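Local atomic coordinates of chain length determinant protein (Shigella flexneri, PDB entry 4E2H), a protein that probably regulates how long the O-antigen chains of lipopolysaccharide grow, acting from the inner membrane with the domain that extends into the periplasm. Residues M101-A104 against Q105-Q109; Q108-D111 against D112-Q116; L150-R153 against Q154-E157. All coordinates share one frame; numbering follows the deposited sequence.

Interaction 1 of 3, residues M101-A104 against Q105-Q109; sequences MKLA and QYIQQ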
loop_
_atom_site.group_PDB
_atom_site.type_symbol
_atom_site.label_atom_id
_atom_site.label_comp_id
_atom_site.label_asym_id
_atom_site.label_seq_id
_atom_site.Cartn_x
_atom_site.Cartn_y
_atom_site.Cartn_z
HETATM N N MSE C 101 -11.572 36.711 -15.567
HETATM C CA MSE C 101 -12.394 35.614 -16.099
HETATM C C MSE C 101 -11.480 34.666 -16.859
HETATM O O MSE C 101 -11.758 33.480 -17.004
HETATM C CB MSE C 101 -13.555 36.116 -16.977
HETATM C CG MSE C 101 -14.623 36.932 -16.230
HETATM SE SE MSE C 101 -15.859 37.905 -17.411
HETATM C CE MSE C 101 -16.916 38.875 -16.072
ATOM N N LYS C 102 -10.368 35.222 -17.317
ATOM C CA LYS C 102 -9.350 34.498 -18.049
ATOM C C LYS C 102 -8.567 33.578 -17.115
ATOM O O LYS C 102 -8.456 32.371 -17.359
ATOM C CB LYS C 102 -8.388 35.502 -18.683
ATOM C CG LYS C 102 -7.721 35.057 -19.959
ATOM C CD LYS C 102 -8.668 35.153 -21.148
ATOM C CE LYS C 102 -9.412 33.841 -21.369
ATOM N NZ LYS C 102 -10.892 34.030 -21.510
ATOM N N LEU C 103 -8.006 34.154 -16.052
ATOM C CA LEU C 103 -7.300 33.354 -15.060
ATOM C C LEU C 103 -8.181 32.193 -14.631
ATOM O O LEU C 103 -7.758 31.044 -14.650
ATOM C CB LEU C 103 -6.944 34.170 -13.815
ATOM C CG LEU C 103 -6.331 33.283 -12.723
ATOM C CD1 LEU C 103 -4.967 32.770 -13.180
ATOM C CD2 LEU C 103 -6.214 33.953 -11.369
ATOM N N ALA C 104 -9.409 32.494 -14.243
ATOM C CA ALA C 104 -10.243 31.484 -13.625
ATOM C C ALA C 104 -10.595 30.390 -14.603
ATOM O O ALA C 104 -10.858 29.253 -14.194
ATOM C CB ALA C 104 -11.499 32.100 -13.038
ATOM N N GLN C 105 -10.609 30.711 -15.890
ATOM C CA GLN C 105 -10.946 29.683 -16.864
ATOM C C GLN C 105 -9.741 28.765 -17.124
ATOM O O GLN C 105 -9.894 27.554 -17.252
ATOM C CB GLN C 105 -11.484 30.304 -18.150
ATOM C CG GLN C 105 -10.565 30.178 -19.348
ATOM C CD GLN C 105 -11.277 30.540 -20.643
ATOM O OE1 GLN C 105 -12.515 30.550 -20.705
ATOM N NE2 GLN C 105 -10.498 30.836 -21.687
ATOM N N TYR C 106 -8.548 29.351 -17.162
ATOM C CA TYR C 106 -7.318 28.611 -17.389
ATOM C C TYR C 106 -6.989 27.648 -16.254
ATOM O O TYR C 106 -6.268 26.651 -16.427
ATOM C CB TYR C 106 -6.169 29.581 -17.637
ATOM C CG TYR C 106 -6.186 30.140 -19.042
ATOM C CD1 TYR C 106 -7.112 29.681 -19.970
ATOM C CD2 TYR C 106 -5.275 31.114 -19.448
ATOM C CE1 TYR C 106 -7.142 30.176 -21.258
ATOM C CE2 TYR C 106 -5.288 31.610 -20.745
ATOM C CZ TYR C 106 -6.228 31.139 -21.646
ATOM O OH TYR C 106 -6.267 31.618 -22.943
ATOM N N ILE C 107 -7.531 27.959 -15.090
ATOM C CA ILE C 107 -7.465 27.075 -13.938
ATOM C C ILE C 107 -8.503 25.978 -14.052
ATOM O O ILE C 107 -8.234 24.832 -13.715
ATOM C CB ILE C 107 -7.743 27.857 -12.655
ATOM C CG1 ILE C 107 -6.464 28.592 -12.222
ATOM C CG2 ILE C 107 -8.306 26.939 -11.567
ATOM C CD1 ILE C 107 -6.681 29.602 -11.118
ATOM N N GLN C 108 -9.697 26.338 -14.516
ATOM C CA GLN C 108 -10.735 25.350 -14.760
ATOM C C GLN C 108 -10.374 24.512 -15.988
ATOM O O GLN C 108 -10.920 23.432 -16.193
ATOM C CB GLN C 108 -12.094 26.027 -14.939
ATOM C CG GLN C 108 -13.276 25.071 -15.058
ATOM C CD GLN C 108 -13.449 24.175 -13.833
ATOM O OE1 GLN C 108 -13.314 24.629 -12.684
ATOM N NE2 GLN C 108 -13.756 22.888 -14.073
ATOM N N GLN C 109 -9.434 25.002 -16.792
ATOM C CA GLN C 109 -9.039 24.294 -17.994
ATOM C C GLN C 109 -8.019 23.230 -17.617
ATOM O O GLN C 109 -7.970 22.138 -18.204
ATOM C CB GLN C 109 -8.452 25.259 -19.023
ATOM C CG GLN C 109 -7.734 24.577 -20.188
ATOM C CD GLN C 109 -7.093 25.580 -21.133
ATOM O OE1 GLN C 109 -7.789 26.349 -21.799
ATOM N NE2 GLN C 109 -5.763 25.598 -21.177
#

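Interaction 2 of 3, residues Q108-D111 against D112-Q116; sequences QQVD and DKVNQ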
loop_
_atom_site.group_PDB
_atom_site.type_symbol
_atom_site.label_atom_id
_atom_site.label_comp_id
_atom_site.label_asym_id
_atom_site.label_seq_id
_atom_site.Cartn_x
_atom_site.Cartn_y
_atom_site.Cartn_z
ATOM N N GLN C 108 -9.697 26.338 -14.516
ATOM C CA GLN C 108 -10.735 25.350 -14.760
ATOM C C GLN C 108 -10.374 24.512 -15.988
ATOM O O GLN C 108 -10.920 23.432 -16.193
ATOM C CB GLN C 108 -12.094 26.027 -14.939
ATOM C CG GLN C 108 -13.276 25.071 -15.058
ATOM C CD GLN C 108 -13.449 24.175 -13.833
ATOM O OE1 GLN C 108 -13.314 24.629 -12.684
ATOM N NE2 GLN C 108 -13.756 22.888 -14.073
ATOM N N GLN C 109 -9.434 25.002 -16.792
ATOM C CA GLN C 109 -9.039 24.294 -17.994
ATOM C C GLN C 109 -8.019 23.230 -17.617
ATOM O O GLN C 109 -7.970 22.138 -18.204
ATOM C CB GLN C 109 -8.452 25.259 -19.023
ATOM C CG GLN C 109 -7.734 24.577 -20.188
ATOM C CD GLN C 109 -7.093 25.580 -21.133
ATOM O OE1 GLN C 109 -7.789 26.349 -21.799
ATOM N NE2 GLN C 109 -5.763 25.598 -21.177
ATOM N N VAL C 110 -7.199 23.557 -16.628
ATOM C CA VAL C 110 -6.245 22.595 -16.121
ATOM C C VAL C 110 -6.942 21.644 -15.156
ATOM O O VAL C 110 -6.665 20.444 -15.163
ATOM C CB VAL C 110 -5.045 23.286 -15.456
ATOM C CG1 VAL C 110 -4.161 22.268 -14.759
ATOM C CG2 VAL C 110 -4.242 24.061 -16.494
ATOM N N ASP C 111 -7.867 22.160 -14.348
ATOM C CA ASP C 111 -8.594 21.297 -13.425
ATOM C C ASP C 111 -9.415 20.263 -14.175
ATOM O O ASP C 111 -9.849 19.269 -13.602
ATOM C CB ASP C 111 -9.492 22.097 -12.497
ATOM C CG ASP C 111 -10.367 21.209 -11.618
ATOM O OD1 ASP C 111 -9.880 20.152 -11.156
ATOM O OD2 ASP C 111 -11.552 21.563 -11.390
ATOM N N ASP C 112 -9.646 20.491 -15.460
ATOM C CA ASP C 112 -10.338 19.495 -16.264
ATOM C C ASP C 112 -9.342 18.534 -16.885
ATOM O O ASP C 112 -9.594 17.338 -16.955
ATOM C CB ASP C 112 -11.186 20.163 -17.340
ATOM C CG ASP C 112 -12.508 20.656 -16.801
ATOM O OD1 ASP C 112 -12.746 20.514 -15.577
ATOM O OD2 ASP C 112 -13.307 21.197 -17.598
ATOM N N LYS C 113 -8.206 19.060 -17.333
ATOM C CA LYS C 113 -7.186 18.209 -17.924
ATOM C C LYS C 113 -6.723 17.157 -16.902
ATOM O O LYS C 113 -6.726 15.957 -17.176
ATOM C CB LYS C 113 -6.011 19.034 -18.438
ATOM C CG LYS C 113 -4.867 18.194 -18.995
ATOM C CD LYS C 113 -3.856 19.045 -19.768
ATOM C CE LYS C 113 -2.761 18.151 -20.371
ATOM N NZ LYS C 113 -1.535 18.899 -20.850
ATOM N N VAL C 114 -6.355 17.624 -15.719
ATOM C CA VAL C 114 -5.935 16.758 -14.637
ATOM C C VAL C 114 -7.004 15.726 -14.312
ATOM O O VAL C 114 -6.688 14.585 -14.007
ATOM C CB VAL C 114 -5.641 17.557 -13.337
ATOM C CG1 VAL C 114 -5.586 16.611 -12.123
ATOM C CG2 VAL C 114 -4.355 18.345 -13.462
ATOM N N ASN C 115 -8.270 16.111 -14.343
ATOM C CA ASN C 115 -9.301 15.132 -14.032
ATOM C C ASN C 115 -9.385 14.078 -15.120
ATOM O O ASN C 115 -9.759 12.923 -14.867
ATOM C CB ASN C 115 -10.660 15.775 -13.777
ATOM C CG ASN C 115 -10.939 15.956 -12.299
ATOM O OD1 ASN C 115 -11.379 15.014 -11.610
ATOM N ND2 ASN C 115 -10.681 17.171 -11.794
ATOM N N GLN C 116 -9.010 14.475 -16.332
ATOM C CA GLN C 116 -8.870 13.518 -17.414
ATOM C C GLN C 116 -7.692 12.545 -17.173
ATOM O O GLN C 116 -7.883 11.334 -17.194
ATOM C CB GLN C 116 -8.732 14.249 -18.744
ATOM C CG GLN C 116 -9.907 14.053 -19.671
ATOM C CD GLN C 116 -9.458 13.822 -21.111
ATOM O OE1 GLN C 116 -8.257 13.697 -21.391
ATOM N NE2 GLN C 116 -10.420 13.762 -22.030
HETATM O O HOH W 1 -13.453 19.837 -12.472
#

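Interaction 3 of 3, residues L150-R153 against Q154-E157; sequences LRIR and QIQE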
loop_
_atom_site.group_PDB
_atom_site.type_symbol
_atom_site.label_atom_id
_atom_site.label_comp_id
_atom_site.label_asym_id
_atom_site.label_seq_id
_atom_site.Cartn_x
_atom_site.Cartn_y
_atom_site.Cartn_z
ATOM N N LEU C 150 -1.534 -34.051 -1.264
ATOM C CA LEU C 150 -0.614 -34.798 -0.403
ATOM C C LEU C 150 -1.357 -35.538 0.718
ATOM O O LEU C 150 -1.076 -36.694 0.976
ATOM C CB LEU C 150 0.452 -33.889 0.217
ATOM C CG LEU C 150 1.138 -34.508 1.443
ATOM C CD1 LEU C 150 2.194 -35.499 1.015
ATOM C CD2 LEU C 150 1.771 -33.414 2.322
ATOM N N ARG C 151 -2.308 -34.885 1.375
ATOM C CA ARG C 151 -3.031 -35.549 2.444
ATOM C C ARG C 151 -3.790 -36.730 1.842
ATOM O O ARG C 151 -3.813 -37.812 2.445
ATOM C CB ARG C 151 -3.948 -34.596 3.199
ATOM C CG ARG C 151 -4.610 -35.193 4.442
ATOM C CD ARG C 151 -3.625 -36.058 5.273
ATOM N NE ARG C 151 -4.104 -36.194 6.657
ATOM C CZ ARG C 151 -3.348 -36.519 7.710
ATOM N NH1 ARG C 151 -2.058 -36.763 7.558
ATOM N NH2 ARG C 151 -3.892 -36.605 8.920
ATOM N N ILE C 152 -4.342 -36.568 0.631
ATOM C CA ILE C 152 -4.989 -37.716 -0.054
ATOM C C ILE C 152 -4.034 -38.874 -0.418
ATOM O O ILE C 152 -4.419 -40.043 -0.354
ATOM C CB ILE C 152 -5.814 -37.328 -1.318
ATOM C CG1 ILE C 152 -7.232 -36.894 -0.945
ATOM C CG2 ILE C 152 -5.972 -38.510 -2.245
ATOM C CD1 ILE C 152 -7.545 -36.917 0.536
ATOM N N ARG C 153 -2.801 -38.580 -0.817
ATOM C CA ARG C 153 -1.889 -39.680 -1.109
ATOM C C ARG C 153 -1.595 -40.396 0.198
ATOM O O ARG C 153 -1.510 -41.617 0.231
ATOM C CB ARG C 153 -0.615 -39.234 -1.837
ATOM C CG ARG C 153 -0.905 -38.693 -3.238
ATOM C CD ARG C 153 0.355 -38.287 -4.019
ATOM N NE ARG C 153 1.252 -37.405 -3.269
ATOM C CZ ARG C 153 1.144 -36.070 -3.227
ATOM N NH1 ARG C 153 0.180 -35.454 -3.910
ATOM N NH2 ARG C 153 2.008 -35.345 -2.511
ATOM N N GLN C 154 -1.497 -39.642 1.287
ATOM C CA GLN C 154 -1.264 -40.254 2.594
ATOM C C GLN C 154 -2.396 -41.206 2.932
ATOM O O GLN C 154 -2.171 -42.320 3.385
ATOM C CB GLN C 154 -1.118 -39.179 3.679
ATOM C CG GLN C 154 0.187 -38.417 3.559
ATOM C CD GLN C 154 0.441 -37.480 4.715
ATOM O OE1 GLN C 154 -0.495 -36.864 5.266
ATOM N NE2 GLN C 154 1.713 -37.375 5.114
ATOM N N ILE C 155 -3.619 -40.755 2.706
ATOM C CA ILE C 155 -4.783 -41.593 2.913
ATOM C C ILE C 155 -4.776 -42.819 1.988
ATOM O O ILE C 155 -4.940 -43.934 2.475
ATOM C CB ILE C 155 -6.101 -40.782 2.796
ATOM C CG1 ILE C 155 -6.339 -39.999 4.090
ATOM C CG2 ILE C 155 -7.274 -41.701 2.498
ATOM C CD1 ILE C 155 -6.849 -38.577 3.884
ATOM N N GLN C 156 -4.574 -42.636 0.680
ATOM C CA GLN C 156 -4.489 -43.786 -0.244
ATOM C C GLN C 156 -3.499 -44.825 0.263
ATOM O O GLN C 156 -3.702 -46.027 0.104
ATOM C CB GLN C 156 -4.080 -43.360 -1.663
ATOM C CG GLN C 156 -5.244 -43.307 -2.659
ATOM C CD GLN C 156 -5.084 -42.200 -3.713
ATOM O OE1 GLN C 156 -4.018 -41.588 -3.833
ATOM N NE2 GLN C 156 -6.152 -41.940 -4.471
ATOM N N GLU C 157 -2.435 -44.336 0.886
ATOM C CA GLU C 157 -1.321 -45.160 1.292
ATOM C C GLU C 157 -1.702 -45.977 2.515
ATOM O O GLU C 157 -1.459 -47.194 2.581
ATOM C CB GLU C 157 -0.126 -44.267 1.593
ATOM C CG GLU C 157 1.159 -44.977 1.866
ATOM C CD GLU C 157 1.855 -45.461 0.586
ATOM O OE1 GLU C 157 1.282 -45.264 -0.529
ATOM O OE2 GLU C 157 2.978 -46.036 0.700
#

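Interaction 1 of 3, residues M101-A104 against Q105-Q109
Between Lys-102 and Tyr-106 the backbone keeps alpha-helical i to i+4 bonding, Tyr-106 N reaching Lys-102 O at 3.0 Å with an N-H...O angle of 163°; Ile-107 N and Gln-108 N follow the same pattern to Leu-103 O and Ala-104 O, Gln-108 N standing 36° above the carbonyl plane. This is an early turn of the long helix 97-164, where it runs beside the antiparallel sheet and helix 43-65. Gln-105 N is held more loosely, shared between weak bonds to Met-101 O and Lys-102 O. On the buried side Leu-103 and Ile-107, one helical turn apart, meet at an angle, Leu-103 CG lying 4.0 Å from Ile-107 CD1. Leu-103 reaches Val-89 and Tyr-91 of strand 87-92, while Ile-107 touches Val-89 and, on helix 43-65, Phe-58, so the pair sits where helix 97-164 meets strand 87-92 and helix 43-65. Tyr-106 has its ring carbon CG anti to the carbonyl carbon (chi1 -78°), which brings the ring past the carbonyl oxygen of Lys-102 and against Leu-61 and Leu-65. Lys-102, bent along its chain, runs alongside Gln-105 in the same direction, and its CE passes 4.2 Å from Tyr-106 OH.

Interaction 2 of 3, residues Q108-D111 against D112-Q116
Asp-111 and Asn-115 meet one turn apart on helix 97-164, in an i to i+4 contact where the side-chain amide of Asn-115, rather than its backbone N-H, bonds to the carbonyl oxygen of Asp-111. Among the polar contacts, Asn-115 ND2 donates to Asp-111 O at 2.9 Å, almost straight at 174°, with the oxygen lying in the plane of the amide. The two side chains run side by side, and Asp-111 OD1 is 3.2 Å from the same Asn-115 ND2, the carboxylate turned 72° from the amide. Gln-108 bends at chi2 (60°) and brings NE2 to 3.0 Å from Asp-112 OD1, with its amide steeply inclined to the carboxylate.

The two neighbouring acids are like charges, Asp-111 OD2 lying 4.5 Å from Asp-112 OD1. A water donates to both oxygens, which probably eases their repulsion. The main chain contributes Val-114 N to Val-110 O, 2.9 Å and nearly linear, and Lys-113 N to Gln-109 O, whereas Asp-112 N reaches Gln-108 O only weakly.

The apolar side rests on Val-110, packed against Ala-57, Phe-58 and Leu-61 of helix 43-65, and on Val-114, which touches Ala-231. Lys-113 extends outward and packs on Val-235 of the second subunit. Between the valines, Val-110 CG1 lies 4.1 Å from Val-114 CG2.

Interaction 3 of 3, residues L150-R153 against Q154-E157
Arg-151 and Gln-154 join through their side chains across one turn of helix 97-164, far along the helix from the sheet; here two other subunits pack on it. Their bond is the main polar link of the contact: Arg-151 NH1 donates to Gln-154 OE1 at 2.8 Å and 163°, approaching the amide oxygen 35° out of its carbonyl plane, while the oxygen sits at the guanidinium edge, nearly in the plane of that group. The two flat groups are inclined to one another by 49°. The bend of Arg-151 at chi2 carries the guanidinium over toward Gln-154, which stays extended beyond CG to meet it; Gln-154 OE1 also lies 3.2 Å from Arg-151 CD.

Tight packing continues on the apolar side. Ile-152 CD1 touches Ile-155 CD1 at 3.8 Å, and Ile-155 CD1 also rests 3.4 Å from Arg-151 O. Ile-155 touches Met-194 and Ile-195 of helix 187-195, and Leu-150 packs on Leu-203 of the second subunit. Backbone bonds hold the turn, with Gln-156 N to Ile-152 O at 2.8 Å and almost straight.

The looser side belongs to Arg-153 and Gln-156, both exposed. Within 150-153, Leu-150 CA lies over one guanidinium face of Arg-153, offset toward its rim, and Arg-153 also packs on Pro-202 of the second subunit. Ile-152 CG2 and Gln-156 OE1 are 4.0 Å apart, and Gln-156 also touches Ile-195.

Arg-151 NH2 bonds to Val-178 O, and Glu-157 OE2 bonds to Thr-200 OG1 of the second subunit. With Arg-151 NH1 on Gln-154, these bonds tie the turn to a loop carbonyl of its own chain and to the assembly.

In the fold
All three interactions lie on helix 97-164. Interactions 1 and 2 overlap at Gln-108 and Gln-109, their centres 10 Å apart, and both set one side of the helix against helix 43-65; interaction 1 also meets the sheet, and interaction 2 touches the second subunit through Lys-113. Each is partly buried, with apolar residues inward and polar ones outward. Interaction 3 lies on the other side of the chain's centre, its centre about 72 Å from that of interaction 1, and is buried, with two other subunits packing on it. There Arg-151 and Glu-157 bond beyond the turn, whereas the carboxylates of interaction 2 share a water and interaction 1 relies mainly on backbone bonds and aliphatic contact.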